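PDB 5EJQ: myosin-I heavy chain from Dictyostelium discoideum, which is an actin-based motor with ATPase activity that takes part in adhesion and the early steps of phagocytosis, represented here by a MyTH4-FERM unit of its tail. Local coordinates for residues K21-E26 against S45-S50. The protein carries 3 engineered substitutions. Numbering follows the deposited sequence.
Sequences KNFNIE and SLLVHS. With GLU (glutamic acid), chain D.
Asn-24 and Leu-46 supply the direct backbone hydrogen bond of this contact: Asn-24 N donates to Leu-46 O over 2.8 Å, nearly straight at 173° though tilted 31° from the carbonyl plane. The same oxygen also receives a CA-H...O contact, with Phe-23 CA 3.3 Å from Leu-46 O, so one carbonyl is approached by two consecutive residues just where helix 15-22 gives way to loop. The tight side is apolar and centres on the Phe-23 ring. Leu-46 CB lies over one face, offset toward the rim, and Leu-46 CD1 comes to 3.9 Å from Phe-23 CZ; the two side chains run alongside each other in the same direction. Leu-47 starts out away from the helix end, but its CG, anti to its own carbonyl carbon (chi1 -55°), carries CD2 back to 3.7 Å from Phe-23 CD1. The Phe-35 ring also meets that of Phe-23. An alanine in place of Phe-23 would probably open a gap beside Leu-46 CD1 and Leu-47 CD2 and remove the ring contact with Phe-35. The solvent side is at Val-48, which is exposed: its CG2 stays 4.1 Å from Asn-24 CB, and a water joins the two segments, donating to Asn-22 O (2.7 Å) and accepting from Val-48 N. Asn-22 and Lys-21 line the pocket of a bound glutamic acid. Glu-103 of helix 101-111 accepts hydrogen bonds from Leu-46 N, Leu-47 N and His-49 NE2, while Ser-45 and His-49 pack on helix 52-70, so the 45-50 loop joins the end of helix 15-22 to both MyTH4 helices.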
ATOM      1  N   LYS A  21      -6.530  20.510 -34.725  1.00 31.54           N
ATOM      2  CA  LYS A  21      -5.480  21.394 -34.227  1.00 30.79           C
ATOM      3  C   LYS A  21      -4.151  20.711 -33.947  1.00 34.30           C
ATOM      4  O   LYS A  21      -3.117  21.274 -34.308  1.00 34.96           O
ATOM      5  CB  LYS A  21      -5.927  22.135 -32.960  1.00 32.94           C
ATOM      6  CG  LYS A  21      -5.085  23.370 -32.680  1.00 43.42           C
ATOM      7  CD  LYS A  21      -5.153  23.805 -31.238  1.00 54.48           C
ATOM      8  CE  LYS A  21      -4.263  24.985 -30.916  1.00 73.78           C
ATOM      9  NZ  LYS A  21      -4.635  26.218 -31.674  1.00 84.92           N
ATOM     10  N   ASN A  22      -4.165  19.522 -33.273  1.00 28.41           N
ATOM     11  CA  ASN A  22      -2.955  18.865 -32.774  1.00 26.63           C
ATOM     12  C   ASN A  22      -2.412  17.677 -33.593  1.00 29.36           C
ATOM     13  O   ASN A  22      -1.245  17.320 -33.405  1.00 27.14           O
ATOM     14  CB  ASN A  22      -3.175  18.432 -31.306  1.00 21.09           C
ATOM     15  CG  ASN A  22      -3.563  19.573 -30.399  1.00 32.85           C
ATOM     16  OD1 ASN A  22      -2.727  20.339 -29.953  1.00 34.21           O
ATOM     17  ND2 ASN A  22      -4.851  19.756 -30.156  1.00 23.05           N
ATOM     18  N   PHE A  23      -3.219  17.059 -34.469  1.00 26.95           N
ATOM     19  CA  PHE A  23      -2.712  15.908 -35.226  1.00 27.20           C
ATOM     20  C   PHE A  23      -1.609  16.289 -36.202  1.00 35.14           C
ATOM     21  O   PHE A  23      -1.626  17.379 -36.774  1.00 34.67           O
ATOM     22  CB  PHE A  23      -3.822  15.097 -35.911  1.00 27.48           C
ATOM     23  CG  PHE A  23      -4.478  13.990 -35.101  1.00 27.27           C
ATOM     24  CD1 PHE A  23      -4.737  14.152 -33.739  1.00 28.54           C
ATOM     25  CD2 PHE A  23      -4.912  12.821 -35.717  1.00 27.51           C
ATOM     26  CE1 PHE A  23      -5.370  13.148 -33.002  1.00 27.90           C
ATOM     27  CE2 PHE A  23      -5.558  11.819 -34.977  1.00 30.01           C
ATOM     28  CZ  PHE A  23      -5.786  11.990 -33.630  1.00 27.23           C
ATOM     29  N   ASN A  24      -0.628  15.385 -36.334  1.00 33.98           N
ATOM     30  CA  ASN A  24       0.575  15.433 -37.172  1.00 34.84           C
ATOM     31  C   ASN A  24       0.143  15.109 -38.625  1.00 41.54           C
ATOM     32  O   ASN A  24       0.684  14.206 -39.264  1.00 41.56           O
ATOM     33  CB  ASN A  24       1.552  14.386 -36.587  1.00 33.93           C
ATOM     34  CG  ASN A  24       2.915  14.203 -37.215  1.00 52.22           C
ATOM     35  OD1 ASN A  24       3.398  13.060 -37.337  1.00 44.53           O
ATOM     36  ND2 ASN A  24       3.607  15.304 -37.526  1.00 37.33           N
ATOM     37  N   ILE A  25      -0.848  15.872 -39.126  1.00 40.23           N
ATOM     38  CA  ILE A  25      -1.538  15.734 -40.413  1.00 41.95           C
ATOM     39  C   ILE A  25      -0.566  15.692 -41.611  1.00 49.49           C
ATOM     40  O   ILE A  25      -0.717  14.814 -42.467  1.00 49.87           O
ATOM     41  CB  ILE A  25      -2.657  16.821 -40.556  1.00 45.45           C
ATOM     42  CG1 ILE A  25      -3.757  16.608 -39.471  1.00 45.89           C
ATOM     43  CG2 ILE A  25      -3.301  16.809 -41.968  1.00 46.91           C
ATOM     44  CD1 ILE A  25      -4.387  17.869 -38.895  1.00 51.47           C
ATOM     45  N   GLU A  26       0.443  16.583 -41.646  1.00 47.45           N
ATOM     46  CA  GLU A  26       1.425  16.623 -42.739  1.00 48.03           C
ATOM     47  C   GLU A  26       2.240  15.314 -42.880  1.00 51.52           C
ATOM     48  O   GLU A  26       2.531  14.905 -44.006  1.00 50.72           O
ATOM     49  CB  GLU A  26       2.353  17.861 -42.634  1.00 49.69           C
ATOM     50  CG  GLU A  26       3.168  17.949 -41.347  1.00 61.99           C
ATOM     51  CD  GLU A  26       4.490  18.683 -41.454  1.00 80.59           C
ATOM     52  OE1 GLU A  26       4.586  19.809 -40.915  1.00 73.77           O
ATOM     53  OE2 GLU A  26       5.439  18.122 -42.052  1.00 68.30           O
ATOM     54  N   SER A  45       3.629   9.125 -35.994  1.00 21.93           N
ATOM     55  CA  SER A  45       2.826   9.347 -34.803  1.00 21.43           C
ATOM     56  C   SER A  45       1.608  10.226 -35.132  1.00 24.00           C
ATOM     57  O   SER A  45       1.642  11.016 -36.089  1.00 22.74           O
ATOM     58  CB  SER A  45       3.669  10.015 -33.725  1.00 23.02           C
ATOM     59  OG  SER A  45       4.199  11.235 -34.206  1.00 26.84           O
ATOM     60  N   LEU A  46       0.536  10.072 -34.341  1.00 19.26           N
ATOM     61  CA  LEU A  46      -0.677  10.874 -34.467  1.00 19.57           C
ATOM     62  C   LEU A  46      -0.404  12.302 -34.022  1.00 23.38           C
ATOM     63  O   LEU A  46      -0.947  13.217 -34.618  1.00 22.19           O
ATOM     64  CB  LEU A  46      -1.829  10.306 -33.616  1.00 19.03           C
ATOM     65  CG  LEU A  46      -2.432   8.963 -34.045  1.00 21.85           C
ATOM     66  CD1 LEU A  46      -3.710   8.719 -33.283  1.00 19.78           C
ATOM     67  CD2 LEU A  46      -2.695   8.918 -35.575  1.00 23.09           C
ATOM     68  N   LEU A  47       0.423  12.484 -32.969  1.00 20.17           N
ATOM     69  CA  LEU A  47       0.757  13.814 -32.433  1.00 19.81           C
ATOM     70  C   LEU A  47       2.197  14.194 -32.769  1.00 25.52           C
ATOM     71  O   LEU A  47       2.943  13.348 -33.260  1.00 24.47           O
ATOM     72  CB  LEU A  47       0.492  13.886 -30.904  1.00 19.21           C
ATOM     73  CG  LEU A  47      -0.937  13.502 -30.403  1.00 22.33           C
ATOM     74  CD1 LEU A  47      -1.092  13.819 -28.922  1.00 21.13           C
ATOM     75  CD2 LEU A  47      -2.040  14.228 -31.187  1.00 21.96           C
ATOM     76  N   VAL A  48       2.592  15.454 -32.506  1.00 24.47           N
ATOM     77  CA  VAL A  48       3.952  15.921 -32.804  1.00 24.92           C
ATOM     78  C   VAL A  48       4.862  15.754 -31.599  1.00 27.75           C
ATOM     79  O   VAL A  48       4.605  16.327 -30.543  1.00 27.79           O
ATOM     80  CB  VAL A  48       3.995  17.372 -33.364  1.00 30.19           C
ATOM     81  CG1 VAL A  48       5.372  17.682 -33.950  1.00 30.37           C
ATOM     82  CG2 VAL A  48       2.909  17.594 -34.417  1.00 30.34           C
ATOM     83  N   HIS A  49       5.936  14.984 -31.755  1.00 23.54           N
ATOM     84  CA  HIS A  49       6.913  14.769 -30.681  1.00 22.52           C
ATOM     85  C   HIS A  49       8.242  15.474 -31.040  1.00 27.41           C
ATOM     86  O   HIS A  49       8.635  15.455 -32.200  1.00 25.63           O
ATOM     87  CB  HIS A  49       7.117  13.265 -30.436  1.00 22.71           C
ATOM     88  CG  HIS A  49       5.828  12.549 -30.144  1.00 26.42           C
ATOM     89  ND1 HIS A  49       5.195  12.662 -28.907  1.00 28.13           N
ATOM     90  CD2 HIS A  49       5.057  11.795 -30.957  1.00 27.84           C
ATOM     91  CE1 HIS A  49       4.083  11.954 -29.007  1.00 27.29           C
ATOM     92  NE2 HIS A  49       3.959  11.404 -30.218  1.00 27.63           N
ATOM     93  N   SER A  50       8.925  16.088 -30.061  1.00 26.89           N
ATOM     94  CA  SER A  50      10.216  16.751 -30.338  1.00 27.44           C
ATOM     95  C   SER A  50      11.353  15.739 -30.555  1.00 30.56           C
ATOM     96  O   SER A  50      12.285  16.008 -31.309  1.00 31.68           O
ATOM     97  CB  SER A  50      10.569  17.772 -29.258  1.00 30.73           C
ATOM     98  OG  SER A  50      10.580  17.174 -27.974  1.00 41.23           O
TER
HETATM   99  N   GLU D1703      -5.605  22.359 -25.529  1.00 67.13           N
HETATM  100  CA  GLU D1703      -5.331  21.405 -26.601  1.00 70.28           C
HETATM  101  C   GLU D1703      -3.900  21.536 -27.162  1.00 94.56           C
HETATM  102  O   GLU D1703      -3.547  22.602 -27.711  1.00101.71           O
HETATM  103  CB  GLU D1703      -6.403  21.449 -27.717  1.00 71.63           C
HETATM  104  CG  GLU D1703      -6.830  22.823 -28.210  1.00 83.29           C
HETATM  105  CD  GLU D1703      -7.963  22.871 -29.224  1.00105.96           C
HETATM  106  OE1 GLU D1703      -8.218  23.968 -29.771  1.00105.13           O
HETATM  107  OE2 GLU D1703      -8.624  21.831 -29.446  1.00 96.32           O
HETATM  108  OXT GLU D1703      -3.119  20.570 -27.013  1.00113.56           O
HETATM  109  O   HOH W   1       0.593  17.240 -31.435  1.00 35.41           O